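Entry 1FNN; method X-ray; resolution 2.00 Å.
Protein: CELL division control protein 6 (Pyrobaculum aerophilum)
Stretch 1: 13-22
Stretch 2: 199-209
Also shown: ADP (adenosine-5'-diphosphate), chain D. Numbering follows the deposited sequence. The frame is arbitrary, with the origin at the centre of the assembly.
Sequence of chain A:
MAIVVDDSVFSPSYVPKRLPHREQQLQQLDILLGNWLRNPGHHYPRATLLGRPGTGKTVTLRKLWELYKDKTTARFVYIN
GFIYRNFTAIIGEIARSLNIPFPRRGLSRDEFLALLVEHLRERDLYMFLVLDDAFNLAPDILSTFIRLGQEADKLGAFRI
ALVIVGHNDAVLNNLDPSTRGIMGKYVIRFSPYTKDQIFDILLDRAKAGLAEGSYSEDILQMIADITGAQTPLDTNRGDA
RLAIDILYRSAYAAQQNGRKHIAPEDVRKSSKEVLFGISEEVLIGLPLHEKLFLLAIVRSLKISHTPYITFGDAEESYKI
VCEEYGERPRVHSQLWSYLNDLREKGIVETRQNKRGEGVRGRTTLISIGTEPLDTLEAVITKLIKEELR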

# COMPACT_ATOMS: atom_id res chain seq x y z
N SER A 13 5.94 7.67 8.08
CA SER A 13 6.81 8.72 7.61
C SER A 13 8.22 8.24 7.32
O SER A 13 8.93 8.96 6.61
CB SER A 13 6.83 9.86 8.64
OG SER A 13 7.65 9.51 9.74
N TYR A 14 8.60 7.02 7.73
CA TYR A 14 9.92 6.52 7.40
C TYR A 14 10.12 6.38 5.90
O TYR A 14 9.30 5.78 5.17
CB TYR A 14 10.10 5.14 8.06
CG TYR A 14 11.42 4.46 7.82
CD1 TYR A 14 12.53 4.85 8.61
CD2 TYR A 14 11.59 3.47 6.88
CE1 TYR A 14 13.74 4.23 8.40
CE2 TYR A 14 12.81 2.85 6.68
CZ TYR A 14 13.89 3.26 7.47
OH TYR A 14 15.11 2.65 7.28
N VAL A 15 11.26 6.82 5.42
CA VAL A 15 11.66 6.78 4.01
C VAL A 15 12.85 5.84 3.95
O VAL A 15 13.86 6.13 4.56
CB VAL A 15 12.08 8.16 3.45
CG1 VAL A 15 12.57 8.01 2.00
CG2 VAL A 15 10.93 9.16 3.47
N PRO A 16 12.69 4.64 3.39
CA PRO A 16 13.74 3.65 3.43
C PRO A 16 14.88 4.07 2.51
O PRO A 16 14.68 4.89 1.60
CB PRO A 16 13.04 2.35 3.04
CG PRO A 16 11.86 2.81 2.25
CD PRO A 16 11.45 4.18 2.70
N LYS A 17 16.03 3.42 2.64
CA LYS A 17 17.17 3.68 1.79
C LYS A 17 16.88 3.32 0.35
O LYS A 17 17.46 3.88 -0.58
CB LYS A 17 18.39 2.87 2.26
CG LYS A 17 19.66 3.13 1.46
CD LYS A 17 20.88 2.68 2.26
CE LYS A 17 22.15 2.67 1.43
NZ LYS A 17 23.19 1.80 2.04
N ARG A 18 16.27 2.14 0.16
CA ARG A 18 15.92 1.76 -1.20
C ARG A 18 14.42 1.52 -1.31
O ARG A 18 13.67 1.32 -0.35
CB ARG A 18 16.82 0.61 -1.67
CG ARG A 18 16.95 -0.49 -0.63
CD ARG A 18 18.41 -0.76 -0.30
NE ARG A 18 18.58 -0.95 1.15
CZ ARG A 18 18.33 -2.06 1.81
NH1 ARG A 18 17.90 -3.14 1.17
NH2 ARG A 18 18.53 -2.09 3.12
N LEU A 19 13.97 1.68 -2.53
CA LEU A 19 12.61 1.49 -3.00
C LEU A 19 12.63 0.43 -4.11
O LEU A 19 12.40 0.69 -5.29
CB LEU A 19 12.01 2.80 -3.51
CG LEU A 19 11.77 3.96 -2.53
CD1 LEU A 19 11.08 5.13 -3.22
CD2 LEU A 19 11.00 3.57 -1.28
N PRO A 20 12.69 -0.84 -3.68
CA PRO A 20 12.73 -1.94 -4.65
C PRO A 20 11.43 -1.92 -5.39
O PRO A 20 10.36 -1.68 -4.82
CB PRO A 20 12.95 -3.19 -3.80
CG PRO A 20 12.48 -2.81 -2.42
CD PRO A 20 12.90 -1.33 -2.31
N HIS A 21 11.47 -2.18 -6.69
CA HIS A 21 10.31 -2.25 -7.57
C HIS A 21 9.76 -0.88 -7.92
O HIS A 21 8.76 -0.80 -8.62
CB HIS A 21 9.23 -3.24 -7.03
CG HIS A 21 9.91 -4.57 -6.79
ND1 HIS A 21 10.38 -5.40 -7.78
CD2 HIS A 21 10.17 -5.19 -5.60
CE1 HIS A 21 10.90 -6.48 -7.22
NE2 HIS A 21 10.80 -6.39 -5.88
N ARG A 22 10.43 0.22 -7.51
CA ARG A 22 9.95 1.55 -7.91
C ARG A 22 11.05 2.31 -8.64
O ARG A 22 10.99 3.53 -8.82
CB ARG A 22 9.48 2.38 -6.71
CG ARG A 22 8.16 1.87 -6.08
CD ARG A 22 7.08 2.05 -7.10
NE ARG A 22 5.74 1.57 -6.93
CZ ARG A 22 5.24 0.51 -7.57
NH1 ARG A 22 6.00 -0.17 -8.42
NH2 ARG A 22 3.99 0.16 -7.33
N PHE A 199 7.11 -9.11 -0.47
CA PHE A 199 8.15 -9.79 0.27
C PHE A 199 9.45 -8.93 0.27
O PHE A 199 10.08 -8.89 1.33
CB PHE A 199 8.45 -11.16 -0.33
CG PHE A 199 9.60 -11.86 0.31
CD1 PHE A 199 9.43 -12.62 1.44
CD2 PHE A 199 10.88 -11.75 -0.23
CE1 PHE A 199 10.48 -13.27 2.04
CE2 PHE A 199 11.94 -12.40 0.37
CZ PHE A 199 11.76 -13.17 1.50
N ASP A 200 9.86 -8.46 -0.90
CA ASP A 200 11.17 -7.74 -0.91
C ASP A 200 11.10 -6.48 -0.03
O ASP A 200 12.06 -6.10 0.63
CB ASP A 200 11.57 -7.39 -2.32
CG ASP A 200 11.83 -8.56 -3.24
OD1 ASP A 200 12.28 -9.62 -2.78
OD2 ASP A 200 11.56 -8.39 -4.44
N ILE A 201 10.01 -5.74 -0.10
CA ILE A 201 9.79 -4.59 0.76
C ILE A 201 9.87 -4.98 2.23
O ILE A 201 10.55 -4.34 3.06
CB ILE A 201 8.46 -3.94 0.45
CG1 ILE A 201 8.53 -3.41 -0.99
CG2 ILE A 201 8.08 -2.84 1.46
CD1 ILE A 201 7.20 -2.87 -1.50
N LEU A 202 9.09 -6.02 2.61
CA LEU A 202 9.12 -6.45 4.00
C LEU A 202 10.47 -6.97 4.45
O LEU A 202 10.85 -6.73 5.61
CB LEU A 202 8.07 -7.56 4.26
CG LEU A 202 6.61 -7.19 4.06
CD1 LEU A 202 5.69 -8.37 4.43
CD2 LEU A 202 6.22 -6.04 4.98
N LEU A 203 11.25 -7.63 3.60
CA LEU A 203 12.54 -8.11 4.06
C LEU A 203 13.44 -6.91 4.43
O LEU A 203 14.25 -6.95 5.37
CB LEU A 203 13.14 -8.97 2.94
CG LEU A 203 14.49 -9.60 3.28
CD1 LEU A 203 14.40 -10.44 4.56
CD2 LEU A 203 15.03 -10.43 2.12
N ASP A 204 13.39 -5.87 3.59
CA ASP A 204 14.13 -4.63 3.90
C ASP A 204 13.72 -4.10 5.25
O ASP A 204 14.59 -3.72 6.09
CB ASP A 204 13.90 -3.61 2.76
CG ASP A 204 14.86 -3.73 1.62
OD1 ASP A 204 14.77 -2.96 0.63
OD2 ASP A 204 15.75 -4.60 1.63
N ARG A 205 12.41 -3.91 5.53
CA ARG A 205 11.96 -3.44 6.81
C ARG A 205 12.41 -4.35 7.95
O ARG A 205 12.79 -3.86 9.06
CB ARG A 205 10.42 -3.26 6.90
CG ARG A 205 9.87 -2.32 5.80
CD ARG A 205 10.31 -0.85 6.11
NE ARG A 205 9.97 -0.05 4.92
CZ ARG A 205 9.19 1.02 5.00
NH1 ARG A 205 8.68 1.43 6.14
NH2 ARG A 205 8.93 1.68 3.87
N ALA A 206 12.30 -5.67 7.75
CA ALA A 206 12.72 -6.58 8.83
C ALA A 206 14.21 -6.41 9.12
O ALA A 206 14.66 -6.40 10.27
CB ALA A 206 12.44 -8.06 8.49
N LYS A 207 15.03 -6.38 8.09
CA LYS A 207 16.48 -6.25 8.31
C LYS A 207 16.83 -4.96 9.04
O LYS A 207 17.63 -5.00 9.97
CB LYS A 207 17.22 -6.26 6.97
CG LYS A 207 17.47 -7.69 6.47
CD LYS A 207 17.96 -7.58 5.02
CE LYS A 207 18.06 -8.97 4.41
NZ LYS A 207 18.55 -8.90 3.01
N ALA A 208 16.13 -3.88 8.75
CA ALA A 208 16.38 -2.58 9.37
C ALA A 208 15.76 -2.42 10.73
O ALA A 208 16.26 -1.65 11.56
CB ALA A 208 15.84 -1.47 8.46
N GLY A 209 14.62 -3.08 11.00
CA GLY A 209 13.86 -2.75 12.20
C GLY A 209 13.73 -3.84 13.24
O GLY A 209 13.22 -3.54 14.36
PB ADP D . 0.90 5.67 -1.39
O1B ADP D . 0.99 7.19 -1.42
O2B ADP D . 1.00 5.07 -2.67
O3B ADP D . -0.42 5.48 -0.79
PA ADP D . 3.11 5.13 0.30
O1A ADP D . 4.11 5.94 -0.42
O2A ADP D . 2.69 5.78 1.55
O3A ADP D . 1.91 4.82 -0.60
O5' ADP D . 3.73 3.68 0.75
C5' ADP D . 2.99 2.98 1.74
C4' ADP D . 4.03 2.40 2.72
O4' ADP D . 4.85 1.50 2.01
C3' ADP D . 4.98 3.42 3.32
O3' ADP D . 5.35 2.97 4.61
C2' ADP D . 6.07 3.39 2.31
O2' ADP D . 7.32 3.85 2.84
C1' ADP D . 6.17 1.88 2.04
N9 ADP D . 6.64 1.71 0.72
C8 ADP D . 5.89 1.81 -0.42
N7 ADP D . 6.47 1.36 -1.50
C5 ADP D . 7.70 0.94 -1.02
C6 ADP D . 8.82 0.39 -1.67
N6 ADP D . 8.82 0.19 -2.98
N1 ADP D . 9.90 0.11 -0.94
C2 ADP D . 9.88 0.35 0.35
N3 ADP D . 8.90 0.87 1.10
C4 ADP D . 7.82 1.15 0.32
O HOH W 1 7.40 4.26 6.07
O HOH W 2 13.38 -0.90 1.15
O HOH W 3 17.25 -2.98 5.18

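The most unusual feature of this contact is that a nucleotide helps to hold it together: ADP is hydrogen-bonded both to the loop of residues 13-22 and to the helix of residues 199-209. From the loop, P20 O accepts a hydrogen bond from ADP N6 at 3.0 Å; from the helix, R205 NH2 donates to ADP N3 and to ADP O2', each at 2.9 Å. The exocyclic amine of adenine is thus read by a backbone carbonyl, while one guanidinium nitrogen reaches both base and ribose. Apolar atoms from the two stretches also approach the base, with I201 CD1 3.6 Å from ADP C6, L19 CD2 3.6 Å from ADP N1 and P16 CG 3.7 Å from ADP C2.

R205 is the residue on which this end of the contact turns. Its CA-to-CB bond points sideways, yet the m, m, t course of its first three side-chain torsions brings the guanidinium close to the loop. Y14, with its CA-to-CB bond toward the helix, lies over one face of that group, Y14 CD2 being 3.6 Å from R205 NH1, whereas ADP N3 sits at the guanidinium edge, near its plane. This arrangement leaves the in-plane N-H groups free for polar partners while an aromatic side chain covers a face. P16 adds a further packing contact, its CG 3.5 Å from R205 NH2. Water 1 ties the same region together: it lies 2.6 Å from Y14 O, accepts from R205 NH1 at 3.1 Å and lies 2.8 Å from ADP O3'.

Farther along the loop, two aspartates one helical turn apart meet two basic side chains. R18 forms a salt bridge with D204, R18 NH1 lying 2.6 Å from D204 OD2. The R18 side chain is exposed and poorly ordered, so this short distance should be read with caution. Water supplements the pairing: water 2 donates to R18 O at 2.7 Å and to D204 OD1 at 2.5 Å, so that both carboxylate oxygens of D204 are engaged, and water 3 donates to D204 O at 2.9 Å while accepting a weak hydrogen bond from R18 NH2 at 2.6 Å.

The second pair is formed by H21 and D200, whose CA-to-CB bonds each point toward the opposing stretch. H21 NE2 donates to D200 OD2 at 2.6 Å with an N-H...acceptor angle of 166°, and the carboxylate oxygen lies at the ring edge, near its plane, as a nearly linear bond requires. H21 belongs to a type II turn from L19 to R22, closed by R22 N to L19 O at 3.0 Å, and its positive phi of 76° accords with the third position of such a turn.

Between these polar pairs lies P20, packed against the helix with its CG 4.2 Å from I201 CG1 and 3.8 Å from D204 OD1. The same residue therefore presents its ring to the helix and its carbonyl to adenine.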